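Local coordinates for protein N-terminal acetyltransferase B complex subunit MDM20 (Candida albicans, PDB 5K04) that probably serves as the non-catalytic auxiliary subunit of the NatB complex, which acetylates protein N-termini from acetyl-coenzyme A, at residues 115-120 / 127-132; 79-84 / 95-100; 607-612 / 649-654. All blocks are in the same frame, centred on the assembly; numbering follows the deposited sequence.

Contact 1: residues 115-120 / 127-132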
# COMPACT_ATOMS: atom_id res chain seq x y z
N SER A 115 -17.89 -14.05 -18.38
CA SER A 115 -18.39 -14.33 -17.03
C SER A 115 -17.37 -15.13 -16.23
O SER A 115 -17.03 -14.78 -15.10
CB SER A 115 -19.73 -15.07 -17.13
OG SER A 115 -20.11 -15.67 -15.91
N TRP A 116 -16.87 -16.23 -16.83
CA TRP A 116 -15.78 -17.02 -16.27
C TRP A 116 -14.61 -16.14 -15.84
O TRP A 116 -14.06 -16.30 -14.75
CB TRP A 116 -15.32 -18.02 -17.34
CG TRP A 116 -14.50 -19.14 -16.84
CD1 TRP A 116 -14.13 -19.38 -15.54
CD2 TRP A 116 -13.95 -20.21 -17.62
NE1 TRP A 116 -13.38 -20.53 -15.47
CE2 TRP A 116 -13.25 -21.05 -16.73
CE3 TRP A 116 -13.96 -20.52 -18.98
CZ2 TRP A 116 -12.57 -22.19 -17.17
CZ3 TRP A 116 -13.29 -21.65 -19.41
CH2 TRP A 116 -12.61 -22.47 -18.51
N PHE A 117 -14.21 -15.21 -16.71
CA PHE A 117 -13.04 -14.39 -16.45
C PHE A 117 -13.32 -13.36 -15.36
O PHE A 117 -12.54 -13.21 -14.42
CB PHE A 117 -12.60 -13.71 -17.76
CG PHE A 117 -11.53 -12.68 -17.60
CD1 PHE A 117 -10.27 -13.03 -17.11
CD2 PHE A 117 -11.76 -11.37 -17.96
CE1 PHE A 117 -9.28 -12.07 -16.96
CE2 PHE A 117 -10.78 -10.40 -17.82
CZ PHE A 117 -9.53 -10.76 -17.32
N ASP A 118 -14.46 -12.66 -15.48
CA ASP A 118 -14.83 -11.65 -14.49
C ASP A 118 -14.96 -12.25 -13.10
O ASP A 118 -14.57 -11.63 -12.11
CB ASP A 118 -16.13 -10.96 -14.89
CG ASP A 118 -15.95 -10.08 -16.11
OD1 ASP A 118 -14.81 -9.96 -16.59
OD2 ASP A 118 -16.95 -9.49 -16.57
N ASN A 119 -15.49 -13.47 -13.01
CA ASN A 119 -15.61 -14.14 -11.73
C ASN A 119 -14.28 -14.71 -11.26
O ASN A 119 -14.10 -14.90 -10.06
CB ASN A 119 -16.67 -15.24 -11.82
CG ASN A 119 -18.10 -14.67 -11.98
OD1 ASN A 119 -18.84 -15.06 -12.87
ND2 ASN A 119 -18.47 -13.75 -11.10
N SER A 120 -13.35 -14.95 -12.18
CA SER A 120 -12.08 -15.59 -11.85
C SER A 120 -11.02 -14.61 -11.38
O SER A 120 -10.01 -15.05 -10.83
CB SER A 120 -11.52 -16.36 -13.07
OG SER A 120 -12.28 -17.52 -13.35
N LYS A 127 -3.28 -19.91 -14.89
CA LYS A 127 -3.62 -21.06 -15.74
C LYS A 127 -5.08 -20.99 -16.17
O LYS A 127 -5.42 -21.44 -17.27
CB LYS A 127 -3.35 -22.37 -15.00
CG LYS A 127 -1.92 -22.86 -15.14
CD LYS A 127 -1.55 -23.91 -14.09
CE LYS A 127 -0.05 -24.21 -14.13
NZ LYS A 127 0.38 -25.05 -12.98
N VAL A 128 -5.94 -20.44 -15.31
CA VAL A 128 -7.34 -20.23 -15.66
C VAL A 128 -7.48 -19.08 -16.65
O VAL A 128 -8.16 -19.21 -17.67
CB VAL A 128 -8.17 -20.01 -14.38
CG1 VAL A 128 -9.48 -19.33 -14.71
CG2 VAL A 128 -8.44 -21.34 -13.71
N PHE A 129 -6.83 -17.93 -16.37
CA PHE A 129 -6.82 -16.83 -17.33
C PHE A 129 -6.44 -17.33 -18.71
O PHE A 129 -7.12 -17.05 -19.71
CB PHE A 129 -5.83 -15.74 -16.89
CG PHE A 129 -6.34 -14.82 -15.82
CD1 PHE A 129 -6.98 -15.31 -14.70
CD2 PHE A 129 -6.12 -13.45 -15.91
CE1 PHE A 129 -7.43 -14.45 -13.70
CE2 PHE A 129 -6.56 -12.58 -14.92
CZ PHE A 129 -7.21 -13.09 -13.81
N ASN A 130 -5.33 -18.06 -18.79
CA ASN A 130 -4.81 -18.55 -20.05
C ASN A 130 -5.74 -19.59 -20.66
O ASN A 130 -5.91 -19.64 -21.89
CB ASN A 130 -3.41 -19.12 -19.84
CG ASN A 130 -2.90 -19.86 -21.04
OD1 ASN A 130 -3.14 -21.05 -21.21
ND2 ASN A 130 -2.17 -19.14 -21.89
N ARG A 131 -6.36 -20.42 -19.82
CA ARG A 131 -7.35 -21.36 -20.32
C ARG A 131 -8.58 -20.63 -20.85
O ARG A 131 -9.11 -20.99 -21.91
CB ARG A 131 -7.74 -22.35 -19.23
CG ARG A 131 -8.70 -23.43 -19.72
CD ARG A 131 -8.35 -24.81 -19.15
NE ARG A 131 -8.58 -24.90 -17.72
CZ ARG A 131 -7.63 -25.06 -16.80
NH1 ARG A 131 -6.36 -25.17 -17.17
NH2 ARG A 131 -7.95 -25.13 -15.52
N ILE A 132 -9.06 -19.61 -20.14
CA ILE A 132 -10.21 -18.84 -20.62
C ILE A 132 -9.88 -18.21 -21.96
O ILE A 132 -10.65 -18.30 -22.92
CB ILE A 132 -10.61 -17.76 -19.60
CG1 ILE A 132 -11.14 -18.42 -18.34
CG2 ILE A 132 -11.63 -16.81 -20.23
CD1 ILE A 132 -11.29 -17.45 -17.18

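Contact 2: residues 79-84 / 95-100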
# COMPACT_ATOMS: atom_id res chain seq x y z
N GLU A 79 -21.93 -20.48 -12.96
CA GLU A 79 -21.12 -19.70 -12.03
C GLU A 79 -21.16 -20.30 -10.63
O GLU A 79 -20.12 -20.43 -9.98
CB GLU A 79 -21.59 -18.24 -12.00
CG GLU A 79 -21.31 -17.43 -13.27
CD GLU A 79 -21.91 -16.02 -13.24
OE1 GLU A 79 -22.65 -15.69 -12.29
OE2 GLU A 79 -21.64 -15.24 -14.19
N LYS A 80 -22.35 -20.69 -10.17
CA LYS A 80 -22.46 -21.20 -8.81
C LYS A 80 -21.78 -22.55 -8.68
O LYS A 80 -20.98 -22.77 -7.76
CB LYS A 80 -23.92 -21.25 -8.39
CG LYS A 80 -24.55 -19.89 -8.39
CD LYS A 80 -25.91 -19.89 -7.73
CE LYS A 80 -26.42 -18.46 -7.58
NZ LYS A 80 -27.47 -18.37 -6.53
N LEU A 81 -22.05 -23.47 -9.61
CA LEU A 81 -21.33 -24.74 -9.63
C LEU A 81 -19.82 -24.53 -9.55
O LEU A 81 -19.16 -25.02 -8.63
CB LEU A 81 -21.69 -25.54 -10.89
CG LEU A 81 -22.99 -26.32 -10.93
CD1 LEU A 81 -23.10 -27.01 -12.27
CD2 LEU A 81 -23.05 -27.33 -9.80
N SER A 82 -19.26 -23.79 -10.52
CA SER A 82 -17.82 -23.55 -10.52
C SER A 82 -17.37 -22.90 -9.22
O SER A 82 -16.27 -23.17 -8.73
CB SER A 82 -17.41 -22.67 -11.71
OG SER A 82 -17.96 -21.37 -11.58
N ASP A 83 -18.22 -22.06 -8.64
CA ASP A 83 -17.94 -21.53 -7.32
C ASP A 83 -17.92 -22.64 -6.28
O ASP A 83 -16.99 -22.74 -5.47
CB ASP A 83 -18.97 -20.45 -6.96
CG ASP A 83 -18.63 -19.73 -5.68
OD1 ASP A 83 -17.46 -19.82 -5.24
OD2 ASP A 83 -19.53 -19.09 -5.12
N PHE A 84 -18.93 -23.52 -6.31
CA PHE A 84 -19.03 -24.59 -5.31
C PHE A 84 -17.82 -25.52 -5.36
O PHE A 84 -17.24 -25.86 -4.33
CB PHE A 84 -20.33 -25.38 -5.49
CG PHE A 84 -21.56 -24.64 -5.05
CD1 PHE A 84 -21.80 -24.39 -3.71
CD2 PHE A 84 -22.51 -24.22 -5.97
CE1 PHE A 84 -22.95 -23.71 -3.31
CE2 PHE A 84 -23.64 -23.54 -5.59
CZ PHE A 84 -23.87 -23.28 -4.25
N SER A 95 -13.60 -25.73 -13.35
CA SER A 95 -13.30 -25.34 -14.73
C SER A 95 -14.17 -26.10 -15.73
O SER A 95 -14.59 -25.55 -16.74
CB SER A 95 -11.81 -25.56 -15.01
OG SER A 95 -11.51 -25.49 -16.39
N LEU A 96 -14.45 -27.38 -15.44
CA LEU A 96 -15.17 -28.22 -16.39
C LEU A 96 -16.60 -27.74 -16.64
O LEU A 96 -17.16 -28.02 -17.70
CB LEU A 96 -15.15 -29.67 -15.89
CG LEU A 96 -14.98 -30.75 -16.97
CD1 LEU A 96 -13.80 -30.41 -17.88
CD2 LEU A 96 -14.80 -32.11 -16.32
N VAL A 97 -17.22 -27.05 -15.68
CA VAL A 97 -18.58 -26.56 -15.89
C VAL A 97 -18.61 -25.59 -17.07
O VAL A 97 -19.47 -25.68 -17.95
CB VAL A 97 -19.13 -25.90 -14.62
CG1 VAL A 97 -20.64 -25.76 -14.72
CG2 VAL A 97 -18.76 -26.69 -13.40
N TYR A 98 -17.67 -24.64 -17.09
CA TYR A 98 -17.61 -23.67 -18.17
C TYR A 98 -17.17 -24.33 -19.48
O TYR A 98 -17.77 -24.08 -20.53
CB TYR A 98 -16.67 -22.54 -17.80
CG TYR A 98 -17.24 -21.48 -16.87
CD1 TYR A 98 -18.02 -20.44 -17.37
CD2 TYR A 98 -16.94 -21.47 -15.51
CE1 TYR A 98 -18.52 -19.45 -16.53
CE2 TYR A 98 -17.43 -20.48 -14.67
CZ TYR A 98 -18.22 -19.47 -15.19
OH TYR A 98 -18.72 -18.49 -14.37
N GLU A 99 -16.13 -25.17 -19.42
CA GLU A 99 -15.61 -25.82 -20.62
C GLU A 99 -16.67 -26.69 -21.28
O GLU A 99 -16.79 -26.71 -22.52
CB GLU A 99 -14.38 -26.67 -20.29
CG GLU A 99 -13.21 -25.91 -19.71
CD GLU A 99 -12.02 -26.81 -19.41
OE1 GLU A 99 -11.57 -27.53 -20.32
OE2 GLU A 99 -11.54 -26.79 -18.25
N ASN A 100 -17.44 -27.42 -20.48
CA ASN A 100 -18.50 -28.24 -21.04
C ASN A 100 -19.55 -27.38 -21.73
O ASN A 100 -20.06 -27.73 -22.79
CB ASN A 100 -19.14 -29.10 -19.94
CG ASN A 100 -18.24 -30.26 -19.50
OD1 ASN A 100 -17.36 -30.70 -20.24
ND2 ASN A 100 -18.46 -30.74 -18.28

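Contact 3: residues 607-612 / 649-654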
# COMPACT_ATOMS: atom_id res chain seq x y z
N SER A 607 5.20 -12.61 23.91
CA SER A 607 5.44 -12.32 25.32
C SER A 607 4.80 -13.39 26.21
O SER A 607 3.91 -14.14 25.80
CB SER A 607 4.85 -10.96 25.69
OG SER A 607 3.43 -11.00 25.67
N VAL A 608 5.27 -13.44 27.47
CA VAL A 608 4.72 -14.40 28.42
C VAL A 608 3.21 -14.28 28.49
O VAL A 608 2.48 -15.28 28.39
CB VAL A 608 5.35 -14.22 29.82
CG1 VAL A 608 4.84 -15.27 30.76
CG2 VAL A 608 6.87 -14.29 29.74
N PHE A 609 2.71 -13.05 28.60
CA PHE A 609 1.27 -12.87 28.77
C PHE A 609 0.50 -13.31 27.54
O PHE A 609 -0.54 -13.98 27.66
CB PHE A 609 0.91 -11.43 29.11
CG PHE A 609 -0.57 -11.23 29.23
CD1 PHE A 609 -1.29 -11.85 30.25
CD2 PHE A 609 -1.27 -10.46 28.31
CE1 PHE A 609 -2.65 -11.70 30.37
CE2 PHE A 609 -2.65 -10.30 28.42
CZ PHE A 609 -3.34 -10.92 29.45
N ASP A 610 0.98 -12.94 26.35
CA ASP A 610 0.29 -13.34 25.13
C ASP A 610 0.29 -14.85 24.95
O ASP A 610 -0.69 -15.41 24.46
CB ASP A 610 0.90 -12.64 23.91
CG ASP A 610 0.24 -11.28 23.62
OD1 ASP A 610 -0.89 -11.04 24.10
OD2 ASP A 610 0.86 -10.46 22.91
N ASN A 611 1.37 -15.54 25.35
CA ASN A 611 1.36 -17.00 25.30
C ASN A 611 0.28 -17.58 26.22
O ASN A 611 -0.40 -18.54 25.85
CB ASN A 611 2.74 -17.56 25.66
CG ASN A 611 3.65 -17.73 24.42
OD1 ASN A 611 3.17 -18.00 23.31
ND2 ASN A 611 4.95 -17.55 24.61
N LEU A 612 0.08 -16.98 27.40
CA LEU A 612 -0.98 -17.43 28.29
C LEU A 612 -2.36 -17.10 27.73
O LEU A 612 -3.27 -17.94 27.75
CB LEU A 612 -0.80 -16.80 29.67
CG LEU A 612 -1.92 -16.95 30.70
CD1 LEU A 612 -2.02 -18.38 31.18
CD2 LEU A 612 -1.68 -16.00 31.87
N LEU A 649 -2.83 -13.15 36.34
CA LEU A 649 -2.93 -12.29 35.17
C LEU A 649 -2.18 -10.97 35.32
O LEU A 649 -1.98 -10.29 34.31
CB LEU A 649 -4.41 -12.01 34.86
CG LEU A 649 -5.23 -13.25 34.49
CD1 LEU A 649 -6.71 -12.93 34.48
CD2 LEU A 649 -4.79 -13.83 33.15
N LYS A 650 -1.76 -10.61 36.54
CA LYS A 650 -0.93 -9.44 36.82
C LYS A 650 0.31 -9.36 35.94
O LYS A 650 0.88 -8.27 35.78
CB LYS A 650 -0.43 -9.44 38.27
CG LYS A 650 -1.38 -8.94 39.30
CD LYS A 650 -0.73 -8.97 40.68
CE LYS A 650 -0.07 -10.32 40.97
NZ LYS A 650 0.38 -10.46 42.41
N ILE A 651 0.79 -10.49 35.43
CA ILE A 651 1.97 -10.48 34.57
C ILE A 651 1.73 -9.72 33.29
O ILE A 651 2.67 -9.47 32.54
CB ILE A 651 2.42 -11.92 34.25
CG1 ILE A 651 1.33 -12.69 33.50
CG2 ILE A 651 2.81 -12.66 35.52
CD1 ILE A 651 1.89 -13.79 32.64
N LEU A 652 0.47 -9.37 33.00
CA LEU A 652 0.20 -8.46 31.89
C LEU A 652 0.71 -7.05 32.20
O LEU A 652 0.91 -6.25 31.28
CB LEU A 652 -1.30 -8.43 31.58
CG LEU A 652 -2.23 -7.68 32.56
CD1 LEU A 652 -2.34 -6.17 32.27
CD2 LEU A 652 -3.61 -8.32 32.57
N ILE A 653 0.93 -6.74 33.47
CA ILE A 653 1.40 -5.42 33.88
C ILE A 653 2.91 -5.34 33.70
O ILE A 653 3.66 -6.10 34.32
CB ILE A 653 1.00 -5.11 35.33
CG1 ILE A 653 -0.52 -5.16 35.48
CG2 ILE A 653 1.53 -3.74 35.74
CD1 ILE A 653 -0.98 -4.93 36.90
N PRO A 654 3.38 -4.44 32.86
CA PRO A 654 4.82 -4.29 32.69
C PRO A 654 5.41 -3.53 33.86
O PRO A 654 4.75 -2.70 34.49
CB PRO A 654 4.94 -3.49 31.38
CG PRO A 654 3.66 -2.71 31.31
CD PRO A 654 2.60 -3.53 31.99

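Contact 1: residues 115-120 / 127-132
Ile-132 lies over one face of the Trp-116 indole. Its CG1 sits 3.6 Å from the centroid of the six-membered ring, a CH-pi contact above the ring centre, and the closest indole atom is CD2, with Ile-132 CG1 to Trp-116 CD2 at 3.4 Å. CG1 stands anti to its own carbonyl carbon (chi1 -67°), and CD1 beyond it runs past the indole to the backbone of helix 109-120, where Ile-132 CD1 to Phe-117 CA measures 3.6 Å. The isoleucine is thus wedged between the indole and the start of the Phe-117 side chain.

A second aromatic element lies beside it. Phe-117 directs its edge at the face of Phe-129, a T-shaped pair with centroids 5.1 Å apart and ring planes at 82°. Phe-117 CE1 leads, 3.4 Å from Phe-129 CE2, and lands offset toward the rim rather than over the centre. Nearer the end of helix 109-120, Val-128 CG1 packs 3.6 Å from Ser-120 OG. That hydroxyl is held back by its own helix, donating to Trp-116 O at 2.6 Å, so a polar atom can border two aliphatic side chains, Val-128 and Ile-132, with its proton engaged by Trp-116 O.

The backbones behind these side chains are nearly antiparallel, the short axes at 165° and 10.0 Å apart at closest approach, a separation spanned by large side chains. Consecutive helices 109-120 and 126-138 form an antiparallel hairpin, consistent with the TPR-like helical hairpins of this family. It is flanked by helix 91-104 before it, where Trp-116 stacks on Tyr-98, and by helix 143-157 after it, which Asn-130 touches; Phe-484 of helix 456-485 also meets Phe-117 edge-to-face.

Contact 2: residues 79-84 / 95-100
Tyr-98 extends to helix 75-87 and overlaps Ser-82 and Glu-79. Its CE2 lies 3.3 Å from Ser-82 OG and 3.7 Å from Ser-82 CB, an oblique approach to the ring, and farther out its hydroxyl OH comes to 3.0 Å from Glu-79 CG. The tyrosine therefore lies against the aliphatic part of the glutamate, while the carboxylate, its plane 42° from that of the ring, continues beyond.

Ser-82 OG stands between its own backbone N and carbonyl carbon (chi1 66°), a placement that lets it face the preceding turn as well as the ring. Glu-79 O is 2.8 Å from Ser-82 OG, but Ile-78 O is a second acceptor for the same proton, and the choice between them is not settled.

The aliphatic half of the interface is the pair Leu-81 and Val-97, whose side chains meet at about a right angle. Leu-81 CD1 touches Val-97 CG1 at 3.7 Å, and Val-97 CG2 lies 4.0 Å from Leu-81 CB. The helix axes approach to 8.5 Å at 151°, and the CA atoms of Ser-82 and Val-97 are 6.2 Å apart, a close fit consistent with the small serine at that point of this antiparallel hairpin.

Leu-81 and Val-97 also meet helix 58-69, at Leu-67 and Leu-68. On helix 109-120, Ser-115 OG is the likely partner of Glu-79 OE2, though modelled too close for its geometry to be trusted, and bonds Tyr-98 OH weakly. Cohesion between the two segments is accordingly van der Waals in nature, whereas their polar groups bond within their own helix or face helix 109-120.

Contact 3: residues 607-612 / 649-654
Phe-609 and Leu-652 run alongside each other in the same direction, with the leucine CB centred over one face of the phenyl ring. CB is 3.5 Å from the Phe-609 centroid and only 5° off the ring normal, a well-centred CH-pi contact. CG anti to the backbone N (chi1 177°) carries the ring out from the helix toward the 3-10 turn. The CA atoms of Phe-609 and Leu-652 are 5.5 Å apart.

Leu-649 instead comes to the ring's edge, near its plane, with CD2 at 4.1 Å from Phe-609 CE1. The same methyl lies 4.0 Å from Leu-612 CD2, the two leucine side chains meeting at about a right angle. Ile-651 occupies the outer side: its CD1 packs 3.8 Å from Val-608 CG1 and 4.0 Å from Phe-609 CA.

The helix start is fixed separately. Ser-607 is the N-cap of helix 608-625, its OG accepting from Asp-610 N at 3.2 Å with a nearly straight 165° angle. Opposite, Leu-649 to Leu-652 close a short 3-10 turn leading toward helix 661-682, where Asn-665 touches Phe-609 and bonds Leu-652 O. The contact is wholly apolar, grading from buried Phe-609, Leu-649 and Leu-652, through partly exposed Leu-612, to exposed Val-608 and Ile-651, so its hold is hydrophobic and dispersive.

Contacts 1 and 2 are neighbours, their centres 11 Å apart, and belong to four successive helices, 75-87 to 126-138, with helix 91-104 and helix 109-120 in direct contact between them. Contact 3 lies about 49 Å and 50 Å away, centre to centre, from contacts 1 and 2, on the other side of the chain's centre from contact 1. Contact 2 is buried, while contacts 1 and 3 are partly buried, and contact 3 alone has exposed residues at the interface. Both N-terminal contacts pair antiparallel helices, contact 1 relying on aromatics and contact 2 combining a tyrosine with aliphatic side chains and a serine hydroxyl. Contact 3 has no aromatic pair, only one ring among aliphatic side chains.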